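Local coordinates for Lmo0740 protein (Listeria monocytogenes, PDB 4RFA) that probably acts as a dimeric transcription activator of the Crp family, coupling a cyclic-nucleotide-binding-type domain to a winged helix-turn-helix that would bind DNA, at residues Tyr107-Asp110 / Ala111-Leu115; Asp126-Leu129 / Thr130-Asp134; Glu152-Tyr155 / Met156-Asn160; Val176-Asn179 / Phe180-Gln183; Pro195-Ser198 / Asn199-Glu203. One frame throughout, in Å; residues are numbered along the deposited sequence.

Interaction 1: residues Tyr107-Asp110 / Ala111-Leu115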
# COMPACT_ATOMS: atom_id res chain seq x y z
N TYR A 107 -5.66 -13.17 -15.99
CA TYR A 107 -4.57 -13.96 -16.53
C TYR A 107 -3.58 -14.34 -15.45
O TYR A 107 -3.17 -13.53 -14.66
CB TYR A 107 -3.90 -13.21 -17.69
CG TYR A 107 -4.71 -13.32 -18.96
CD1 TYR A 107 -4.61 -14.42 -19.78
CD2 TYR A 107 -5.65 -12.35 -19.28
CE1 TYR A 107 -5.40 -14.53 -20.93
CE2 TYR A 107 -6.44 -12.45 -20.42
CZ TYR A 107 -6.30 -13.53 -21.23
OH TYR A 107 -7.11 -13.58 -22.33
N LYS A 108 -3.21 -15.60 -15.38
CA LYS A 108 -2.15 -16.01 -14.46
C LYS A 108 -0.89 -16.09 -15.28
O LYS A 108 -0.85 -16.86 -16.23
CB LYS A 108 -2.46 -17.38 -13.87
CG LYS A 108 -1.39 -17.93 -12.94
CD LYS A 108 -1.81 -19.28 -12.41
CE LYS A 108 -0.69 -19.94 -11.63
NZ LYS A 108 -0.99 -21.38 -11.43
N ILE A 109 0.13 -15.34 -14.90
CA ILE A 109 1.38 -15.33 -15.63
C ILE A 109 2.58 -15.74 -14.79
O ILE A 109 2.87 -15.14 -13.77
CB ILE A 109 1.69 -13.94 -16.18
CG1 ILE A 109 0.53 -13.42 -17.00
CG2 ILE A 109 2.92 -14.03 -17.04
CD1 ILE A 109 0.47 -11.93 -17.13
N ASP A 110 3.30 -16.74 -15.25
CA ASP A 110 4.44 -17.22 -14.52
C ASP A 110 5.36 -16.04 -14.36
O ASP A 110 5.63 -15.30 -15.30
CB ASP A 110 5.09 -18.41 -15.23
CG ASP A 110 6.45 -18.74 -14.67
OD1 ASP A 110 7.38 -17.90 -14.84
OD2 ASP A 110 6.57 -19.80 -14.04
N ALA A 111 5.82 -15.84 -13.13
CA ALA A 111 6.55 -14.66 -12.74
C ALA A 111 7.99 -14.63 -13.31
O ALA A 111 8.48 -13.58 -13.79
CB ALA A 111 6.58 -14.59 -11.22
N ASP A 112 8.67 -15.76 -13.26
CA ASP A 112 9.99 -15.84 -13.95
C ASP A 112 9.91 -15.40 -15.43
O ASP A 112 10.73 -14.56 -15.88
CB ASP A 112 10.58 -17.26 -13.86
CG ASP A 112 11.60 -17.39 -12.74
OD1 ASP A 112 11.32 -16.98 -11.59
OD2 ASP A 112 12.70 -17.92 -13.01
N PHE A 113 8.92 -15.94 -16.16
CA PHE A 113 8.63 -15.54 -17.54
C PHE A 113 8.45 -14.05 -17.64
O PHE A 113 9.12 -13.37 -18.38
CB PHE A 113 7.34 -16.21 -18.03
CG PHE A 113 6.94 -15.88 -19.45
CD1 PHE A 113 7.80 -16.14 -20.53
CD2 PHE A 113 5.65 -15.42 -19.74
CE1 PHE A 113 7.40 -15.88 -21.85
CE2 PHE A 113 5.25 -15.18 -21.05
CZ PHE A 113 6.12 -15.41 -22.11
N LEU A 114 7.51 -13.55 -16.87
CA LEU A 114 7.16 -12.15 -16.95
C LEU A 114 8.39 -11.33 -16.59
O LEU A 114 8.71 -10.37 -17.29
CB LEU A 114 6.00 -11.82 -15.98
CG LEU A 114 5.67 -10.33 -15.95
CD1 LEU A 114 5.27 -9.81 -17.33
CD2 LEU A 114 4.58 -10.04 -14.92
N LEU A 115 9.07 -11.74 -15.52
CA LEU A 115 10.32 -11.04 -15.07
C LEU A 115 11.46 -11.07 -16.08
O LEU A 115 12.45 -10.35 -15.91
CB LEU A 115 10.83 -11.61 -13.73
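Ile109 lays its CG2 methyl against two residues of the first helical turn: it sits 3.9 Å from Leu114 CB and 4.1 Å from Phe113 CD2, meeting the phenyl ring at its edge, close to the ring plane. This branch stands anti to the backbone N of Ile109, and both neighbours cross its side chain at a slant, an apolar contact beside the point where strand 103-110 gives way to helix 111-120. The polar half of the junction belongs to Asp110, the N-cap residue. Its CG is swung anti to the backbone N (chi1 167°), which carries the carboxylate forward over the opening turn. OD1 then accepts from Phe113 N at 2.8 Å in an almost straight bond (N-H...O angle 175°), the amide arriving nearly in line with the C-O bond. Asp112 N is also close to OD1, at 3.0 Å, but its angle is too poor for a bond. The backbone of the same aspartate is used as well: Leu114 N donates to Asp110 O at 3.0 Å, the first i to i+4 link of the helix. The positive end of the helix dipole beside it would probably stabilise the carboxylate in its ionised form. Strands 29-35 and 49-55 flank strand 103-110 in its antiparallel sheet, where Ile109 pairs through its backbone with Ile50. The Phe113 ring stacks on Tyr28 and touches Phe22, and Leu19 of helix 11-20 packs against Ile109.

Interaction 2: residues Asp126-Leu129 / Thr130-Asp134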
# COMPACT_ATOMS: atom_id res chain seq x y z
N ASP A 126 7.51 -0.31 -17.69
CA ASP A 126 6.72 0.83 -17.28
C ASP A 126 5.38 0.35 -16.90
O ASP A 126 4.82 0.86 -15.93
CB ASP A 126 6.58 1.87 -18.38
CG ASP A 126 7.87 2.59 -18.63
OD1 ASP A 126 8.77 2.48 -17.77
OD2 ASP A 126 7.98 3.29 -19.65
N PHE A 127 4.88 -0.61 -17.68
CA PHE A 127 3.58 -1.18 -17.42
C PHE A 127 3.47 -1.79 -16.02
O PHE A 127 2.49 -1.60 -15.36
CB PHE A 127 3.19 -2.24 -18.43
CG PHE A 127 1.84 -2.77 -18.17
CD1 PHE A 127 0.75 -1.97 -18.40
CD2 PHE A 127 1.66 -4.00 -17.59
CE1 PHE A 127 -0.53 -2.41 -18.11
CE2 PHE A 127 0.39 -4.45 -17.28
CZ PHE A 127 -0.71 -3.64 -17.53
N LEU A 128 4.46 -2.56 -15.61
CA LEU A 128 4.38 -3.21 -14.32
C LEU A 128 4.54 -2.21 -13.14
O LEU A 128 3.76 -2.23 -12.19
CB LEU A 128 5.42 -4.33 -14.25
CG LEU A 128 5.54 -5.08 -12.91
CD1 LEU A 128 4.19 -5.60 -12.45
CD2 LEU A 128 6.54 -6.21 -13.05
N LEU A 129 5.54 -1.35 -13.25
CA LEU A 129 5.82 -0.27 -12.32
C LEU A 129 4.64 0.65 -12.15
O LEU A 129 4.31 1.02 -11.04
CB LEU A 129 6.98 0.57 -12.84
CG LEU A 129 8.35 -0.04 -12.70
CD1 LEU A 129 9.37 0.99 -13.15
CD2 LEU A 129 8.63 -0.49 -11.27
N THR A 130 4.03 1.02 -13.26
CA THR A 130 2.84 1.88 -13.26
C THR A 130 1.68 1.23 -12.59
O THR A 130 0.99 1.89 -11.83
CB THR A 130 2.46 2.33 -14.68
OG1 THR A 130 3.50 3.18 -15.17
CG2 THR A 130 1.14 3.08 -14.68
N SER A 131 1.45 -0.05 -12.84
CA SER A 131 0.38 -0.78 -12.17
C SER A 131 0.56 -0.81 -10.65
O SER A 131 -0.40 -0.62 -9.92
CB SER A 131 0.33 -2.22 -12.66
OG SER A 131 0.55 -2.26 -14.04
N ILE A 132 1.78 -1.07 -10.21
CA ILE A 132 2.16 -1.08 -8.80
C ILE A 132 1.96 0.30 -8.21
O ILE A 132 1.25 0.45 -7.22
CB ILE A 132 3.65 -1.49 -8.64
CG1 ILE A 132 3.91 -2.93 -9.12
CG2 ILE A 132 4.12 -1.39 -7.20
CD1 ILE A 132 2.72 -3.84 -9.08
N ALA A 133 2.56 1.30 -8.86
CA ALA A 133 2.43 2.73 -8.47
C ALA A 133 1.00 3.10 -8.23
O ALA A 133 0.68 3.72 -7.22
CB ALA A 133 3.02 3.62 -9.56
N ASP A 134 0.09 2.67 -9.10
CA ASP A 134 -1.33 3.00 -8.88
C ASP A 134 -1.92 2.29 -7.67
O ASP A 134 -2.79 2.83 -7.02
CB ASP A 134 -2.17 2.70 -10.12
CG ASP A 134 -1.85 3.64 -11.27
OD1 ASP A 134 -1.30 4.73 -11.01
OD2 ASP A 134 -2.16 3.31 -12.42
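Thr130 and Asp126 are joined at the tight side of this helical turn, where a single carbonyl oxygen takes two donors from one residue. Thr130 N reaches Asp126 O at 2.8 Å and the hydroxyl OG1 reaches it at 2.8 Å as well, the two coming from opposite faces of the carbonyl plane. OG1 is placed beside its own backbone N (chi1 -67°), which folds the hydroxyl back along the helix. One turn position on, Ser131 N donates to Phe127 O at 3.1 Å; the modelled 2.4 Å between Ser131 OG and the same oxygen is too short to trust in detail. Even so, that hydroxyl lies over the centre of the Phe127 ring, 3.8 Å above one face. The other side is looser. The Leu128 and Ile132 side chains lie side by side, their CD1 atoms 4.1 Å apart, and the Asp126 carboxylate, partly exposed, makes no close approach to Thr130-Asp134. Beyond the turn, Phe127 meets the Phe52 ring and Val81 touches Leu128, Ser131 and Ile132. Phe87 O of the second subunit also hydrogen-bonds with Thr130 OG1, whose one proton must be shared or alternate between it and Asp126 O; Ile132 packs on Ile132 of that subunit. This is the character of the long dimerisation helix of Crp-type regulators, here helix 126-143, which pairs with its counterpart.

Interaction 3: residues Glu152-Tyr155 / Met156-Asn160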
# COMPACT_ATOMS: atom_id res chain seq x y z
N GLU A 152 -16.89 11.21 8.04
CA GLU A 152 -15.74 11.55 7.23
C GLU A 152 -15.33 10.42 6.34
O GLU A 152 -14.92 10.64 5.22
CB GLU A 152 -14.59 11.94 8.13
CG GLU A 152 -14.87 13.20 8.92
CD GLU A 152 -13.78 13.44 9.92
OE1 GLU A 152 -13.49 12.51 10.72
OE2 GLU A 152 -13.18 14.51 9.85
N ARG A 153 -15.39 9.19 6.84
CA ARG A 153 -15.01 8.04 6.02
C ARG A 153 -15.90 7.83 4.80
O ARG A 153 -15.43 7.46 3.73
CB ARG A 153 -15.02 6.78 6.85
CG ARG A 153 -13.91 6.79 7.89
CD ARG A 153 -13.51 5.44 8.40
NE ARG A 153 -14.59 4.65 9.02
CZ ARG A 153 -14.92 4.66 10.31
NH1 ARG A 153 -14.33 5.50 11.18
NH2 ARG A 153 -15.86 3.82 10.73
N ILE A 154 -17.20 8.07 4.94
CA ILE A 154 -18.11 7.79 3.83
C ILE A 154 -17.88 8.76 2.67
O ILE A 154 -17.93 8.37 1.49
CB ILE A 154 -19.58 7.78 4.30
CG1 ILE A 154 -20.48 7.20 3.20
CG2 ILE A 154 -20.08 9.15 4.72
CD1 ILE A 154 -21.90 7.01 3.65
N TYR A 155 -17.60 10.02 2.97
CA TYR A 155 -17.22 10.95 1.90
C TYR A 155 -15.99 10.47 1.17
O TYR A 155 -15.93 10.51 -0.04
CB TYR A 155 -16.92 12.33 2.49
CG TYR A 155 -18.15 13.26 2.54
CD1 TYR A 155 -18.61 13.85 1.39
CD2 TYR A 155 -18.80 13.56 3.73
CE1 TYR A 155 -19.69 14.72 1.38
CE2 TYR A 155 -19.87 14.45 3.75
CZ TYR A 155 -20.32 15.00 2.56
OH TYR A 155 -21.38 15.87 2.48
N MSE A 156 -14.97 10.09 1.94
CA MSE A 156 -13.69 9.70 1.39
C MSE A 156 -13.88 8.43 0.62
O MSE A 156 -13.32 8.32 -0.45
CB MSE A 156 -12.60 9.43 2.45
CG MSE A 156 -12.22 10.74 3.12
SE MSE A 156 -11.08 10.40 4.72
CE MSE A 156 -9.56 9.83 3.61
N ALA A 157 -14.63 7.46 1.16
CA ALA A 157 -14.93 6.25 0.40
C ALA A 157 -15.60 6.57 -0.97
O ALA A 157 -15.22 6.06 -2.01
CB ALA A 157 -15.82 5.33 1.21
N LEU A 158 -16.67 7.34 -0.95
CA LEU A 158 -17.43 7.55 -2.16
C LEU A 158 -16.60 8.30 -3.16
O LEU A 158 -16.72 8.07 -4.37
CB LEU A 158 -18.70 8.32 -1.87
CG LEU A 158 -19.79 7.47 -1.24
CD1 LEU A 158 -20.92 8.34 -0.73
CD2 LEU A 158 -20.31 6.40 -2.20
N GLU A 159 -15.70 9.15 -2.67
CA GLU A 159 -14.76 9.79 -3.57
C GLU A 159 -13.71 8.84 -4.15
O GLU A 159 -13.35 9.00 -5.33
CB GLU A 159 -14.09 11.03 -2.92
CG GLU A 159 -12.82 11.46 -3.60
CD GLU A 159 -12.06 12.57 -2.87
OE1 GLU A 159 -12.66 13.60 -2.50
OE2 GLU A 159 -10.83 12.41 -2.70
N ASN A 160 -13.14 7.97 -3.32
CA ASN A 160 -12.14 7.02 -3.75
C ASN A 160 -12.79 6.13 -4.83
O ASN A 160 -12.20 5.81 -5.86
CB ASN A 160 -11.73 6.03 -2.63
CG ASN A 160 -10.85 6.64 -1.48
OD1 ASN A 160 -10.27 7.71 -1.58
ND2 ASN A 160 -10.71 5.87 -0.41
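Ile154 and Leu158 lie side by side on helix 150-165, probably the first helix of the winged helix-turn-helix domain, and point the same way. Ile154 sets CG1 anti to its backbone N (chi1 -168°), leaving CG2 wedged between N and the carbonyl carbon; CG1 thereby meets Leu158 CD1 at 4.1 Å. Leu158 takes the other common helical choice, with CG beside its backbone N (chi1 -77°), which lays CG 3.4 Å from Ile154 O. Both face inward, Ile154 onto Ile197 and Leu186, Leu158 onto Leu186 and Leu204. In the selenomethionine at Met156, CG beside the backbone N (chi1 -69°) comes within 3.4 Å of Glu152 O, with SE 3.9 Å from the same oxygen; the bend at chi3 only turns the terminal CE. The Glu152 carboxylate turns away, OE1 accepting from Thr149 N just ahead of the helix. Arg153 likewise points off the turn, NE donating to Cys190 O, while the Tyr155 ring meets Phe209 edge-to-face. Beneath these side chains the backbone bonds are uneven: Met156 N to Glu152 O is weak at 3.3 Å, whereas Ala157 N reaches Arg153 O at 2.7 Å, almost in line with the carbonyl bond.

Interaction 4: residues Val176-Asn179 / Phe180-Gln183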
# COMPACT_ATOMS: atom_id res chain seq x y z
N VAL A 176 -21.38 7.99 -11.56
CA VAL A 176 -22.21 6.87 -11.14
C VAL A 176 -21.33 5.68 -10.80
O VAL A 176 -20.39 5.38 -11.52
CB VAL A 176 -23.19 6.45 -12.24
CG1 VAL A 176 -24.13 5.36 -11.73
CG2 VAL A 176 -23.98 7.66 -12.73
N LEU A 177 -21.65 5.00 -9.71
CA LEU A 177 -20.83 3.89 -9.24
C LEU A 177 -21.47 2.56 -9.70
O LEU A 177 -22.67 2.47 -9.82
CB LEU A 177 -20.70 3.89 -7.72
CG LEU A 177 -20.03 5.09 -7.03
CD1 LEU A 177 -19.89 4.80 -5.56
CD2 LEU A 177 -18.68 5.45 -7.63
N PRO A 178 -20.66 1.51 -9.86
CA PRO A 178 -21.21 0.20 -10.19
C PRO A 178 -22.28 -0.30 -9.24
O PRO A 178 -22.28 -0.02 -8.04
CB PRO A 178 -20.00 -0.73 -10.07
CG PRO A 178 -18.83 0.14 -10.23
CD PRO A 178 -19.21 1.43 -9.58
N ASN A 179 -23.11 -1.15 -9.81
CA ASN A 179 -24.27 -1.71 -9.18
C ASN A 179 -23.94 -2.51 -7.94
O ASN A 179 -24.73 -2.52 -7.00
CB ASN A 179 -24.93 -2.64 -10.19
CG ASN A 179 -26.37 -2.89 -9.87
OD1 ASN A 179 -26.78 -4.02 -9.59
ND2 ASN A 179 -27.17 -1.83 -9.90
N PHE A 180 -22.80 -3.19 -7.95
CA PHE A 180 -22.42 -4.01 -6.80
C PHE A 180 -22.08 -3.20 -5.52
O PHE A 180 -22.06 -3.74 -4.43
CB PHE A 180 -21.29 -5.00 -7.18
CG PHE A 180 -19.95 -4.35 -7.40
CD1 PHE A 180 -19.14 -4.04 -6.32
CD2 PHE A 180 -19.51 -4.06 -8.69
CE1 PHE A 180 -17.90 -3.46 -6.51
CE2 PHE A 180 -18.29 -3.46 -8.89
CZ PHE A 180 -17.48 -3.15 -7.80
N ILE A 181 -21.81 -1.91 -5.65
CA ILE A 181 -21.69 -1.02 -4.50
C ILE A 181 -23.09 -0.63 -3.99
O ILE A 181 -23.72 0.35 -4.48
CB ILE A 181 -20.90 0.25 -4.80
CG1 ILE A 181 -19.54 -0.04 -5.47
CG2 ILE A 181 -20.69 1.04 -3.48
CD1 ILE A 181 -18.53 -0.72 -4.62
N ASN A 182 -23.58 -1.43 -3.05
CA ASN A 182 -24.82 -1.16 -2.34
C ASN A 182 -24.51 -0.77 -0.93
O ASN A 182 -23.32 -0.64 -0.49
CB ASN A 182 -25.77 -2.37 -2.35
CG ASN A 182 -25.13 -3.65 -1.84
OD1 ASN A 182 -24.14 -3.63 -1.13
ND2 ASN A 182 -25.71 -4.76 -2.18
N GLN A 183 -25.57 -0.57 -0.18
CA GLN A 183 -25.47 -0.19 1.21
C GLN A 183 -24.61 -1.09 2.08
O GLN A 183 -23.82 -0.61 2.93
CB GLN A 183 -26.87 -0.08 1.81
CG GLN A 183 -26.91 0.79 3.05
CD GLN A 183 -28.31 1.16 3.43
OE1 GLN A 183 -28.96 2.02 2.81
NE2 GLN A 183 -28.81 0.49 4.44
O HOH W 1 -23.51 2.01 -6.34
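Leu177, just past the end of strand 174-176, makes the first touch: its CD1 lies 4.4 Å from Ile181 CG2, a slack apolar contact across the mouth of the loop. Pro178 follows and does most of the work. Its ring runs alongside the Phe180 side chain, CB coming 3.4 Å from Phe180 CE2, with the phenyl ring turned obliquely to it. Phe180 achieves this by holding CG between its backbone N and carbonyl carbon (chi1 72°), a rotamer that folds the ring back beside the proline. Pro178 also opens a type I beta turn that closes at Ile181: Ile181 N donates to Pro178 O at 3.1 Å, approaching from well above the carbonyl plane. A water lends a second grip, donating to Pro178 O at 2.9 Å and, at a short 2.5 Å, to Ile181 O, so it ties the two ends of the turn together. Asn179 occupies the corner with Phe180; exposed, it points its CB away overall, though CB still touches Phe180 N. The turn leads directly into helix 183-189, where Asn182 is the N-cap and its OD1 accepts from Val185 N. Helix 150-165 backs the loop, Leu158 meeting Leu177 and Met165 touching Pro178, Phe180 and Ile181, while Phe75 of strand 72-76 touches Phe180 and Ile181.

Interaction 5: residues Pro195-Ser198 / Asn199-Glu203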
# COMPACT_ATOMS: atom_id res chain seq x y z
N PRO A 195 -27.00 0.21 9.62
CA PRO A 195 -27.93 1.25 10.05
C PRO A 195 -27.24 2.61 10.08
O PRO A 195 -27.86 3.62 9.83
CB PRO A 195 -28.35 0.79 11.46
CG PRO A 195 -28.16 -0.69 11.44
CD PRO A 195 -26.90 -0.87 10.61
N ASN A 196 -25.95 2.61 10.35
CA ASN A 196 -25.23 3.86 10.38
C ASN A 196 -24.99 4.40 8.97
O ASN A 196 -25.18 5.57 8.71
CB ASN A 196 -23.92 3.67 11.12
CG ASN A 196 -23.33 4.96 11.57
OD1 ASN A 196 -24.05 5.95 11.72
ND2 ASN A 196 -22.03 4.99 11.77
N ILE A 197 -24.58 3.54 8.05
CA ILE A 197 -24.46 3.96 6.65
C ILE A 197 -25.79 4.60 6.13
O ILE A 197 -25.78 5.60 5.40
CB ILE A 197 -24.03 2.76 5.77
CG1 ILE A 197 -22.53 2.72 5.60
CG2 ILE A 197 -24.65 2.78 4.40
CD1 ILE A 197 -21.85 3.95 5.06
N SER A 198 -26.92 4.02 6.50
CA SER A 198 -28.21 4.50 5.99
C SER A 198 -28.42 5.93 6.40
O SER A 198 -28.80 6.77 5.60
CB SER A 198 -29.36 3.64 6.52
OG SER A 198 -30.52 3.89 5.77
N ASN A 199 -28.16 6.20 7.67
CA ASN A 199 -28.31 7.54 8.22
C ASN A 199 -27.37 8.54 7.62
O ASN A 199 -27.75 9.65 7.31
CB ASN A 199 -28.10 7.46 9.72
CG ASN A 199 -29.27 6.81 10.41
OD1 ASN A 199 -30.39 6.83 9.90
ND2 ASN A 199 -29.03 6.18 11.54
N LEU A 200 -26.14 8.11 7.40
CA LEU A 200 -25.15 8.94 6.74
C LEU A 200 -25.49 9.23 5.29
O LEU A 200 -25.27 10.33 4.84
CB LEU A 200 -23.78 8.30 6.80
CG LEU A 200 -23.26 8.13 8.24
CD1 LEU A 200 -22.03 7.25 8.25
CD2 LEU A 200 -22.97 9.49 8.85
N LEU A 201 -25.95 8.23 4.53
CA LEU A 201 -26.41 8.46 3.19
C LEU A 201 -27.50 9.53 3.12
O LEU A 201 -27.50 10.34 2.18
CB LEU A 201 -26.91 7.17 2.52
CG LEU A 201 -25.85 6.11 2.22
CD1 LEU A 201 -26.53 4.81 1.82
CD2 LEU A 201 -24.91 6.58 1.13
N THR A 202 -28.37 9.60 4.11
CA THR A 202 -29.42 10.65 4.13
C THR A 202 -28.80 12.03 4.24
O THR A 202 -29.12 12.95 3.47
CB THR A 202 -30.42 10.43 5.27
OG1 THR A 202 -31.07 9.19 5.03
CG2 THR A 202 -31.48 11.53 5.35
N GLU A 203 -27.84 12.16 5.16
CA GLU A 203 -27.14 13.42 5.33
C GLU A 203 -26.45 13.85 4.02
O GLU A 203 -26.55 14.99 3.64
CB GLU A 203 -26.13 13.34 6.46
CG GLU A 203 -26.76 13.20 7.84
CD GLU A 203 -25.69 13.02 8.90
OE1 GLU A 203 -24.80 13.89 9.01
OE2 GLU A 203 -25.71 12.00 9.62
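Asn199 curls back over Pro195: its CG sits beside the backbone N (chi1 -73°), bringing ND2 within 3.3 Å of Pro195 O, at an angle too poor for a bond. The backbone link underneath, Asn199 N to Pro195 O, is weak as well. Leu200 is held more firmly, its N donating to Asn196 O at 3.0 Å, while CG lies 3.2 Å from that same oxygen and CD1 slants past the Asn196 amide, whose ND2 bonds to Thr192 OG1. Helix 194-206 follows helix 183-189 as the second helix of the helix-turn-helix, the position of the recognition helix in Crp-family regulators, so Pro195 and Asn199, both exposed, probably lie toward the DNA side. Leu201 faces the interior instead. Its N reaches Ile197 O at 2.8 Å and its CD1 meets Ile197 CG2 at 3.8 Å, the two side chains meeting at a slant; Leu186 and Tyr217 add to the apolar cover of Leu201. At Thr202 the backbone N donates to Ser198 O at 3.2 Å. Lys213 NZ hydrogen-bonds to that carbonyl and to Thr202 OG1, clasping the turn from outside the helix.

How the interactions relate
The five contacts follow one another along the chain and fall into two groups. Interactions 1 and 2, with centres 15 Å apart, belong to the cyclic-nucleotide-binding-type domain and the long helix 126-143 that follows it. Interactions 3, 4 and 5 lie in what is probably the winged helix-turn-helix domain, their centres 13 to 15 Å from one another, and all three touch: Ile154 CD1 meets Ile197 CD1 at 3.4 Å, Leu158 CD2 meets Leu177 CD1 at 3.7 Å, and Gln183 CG meets Ile197 CG2 at 3.3 Å. Interactions 1 and 5 are about 44 Å apart between centres. In the chain, helix 126-143 comes between the presumed sensing domain and the presumed DNA-binding domain.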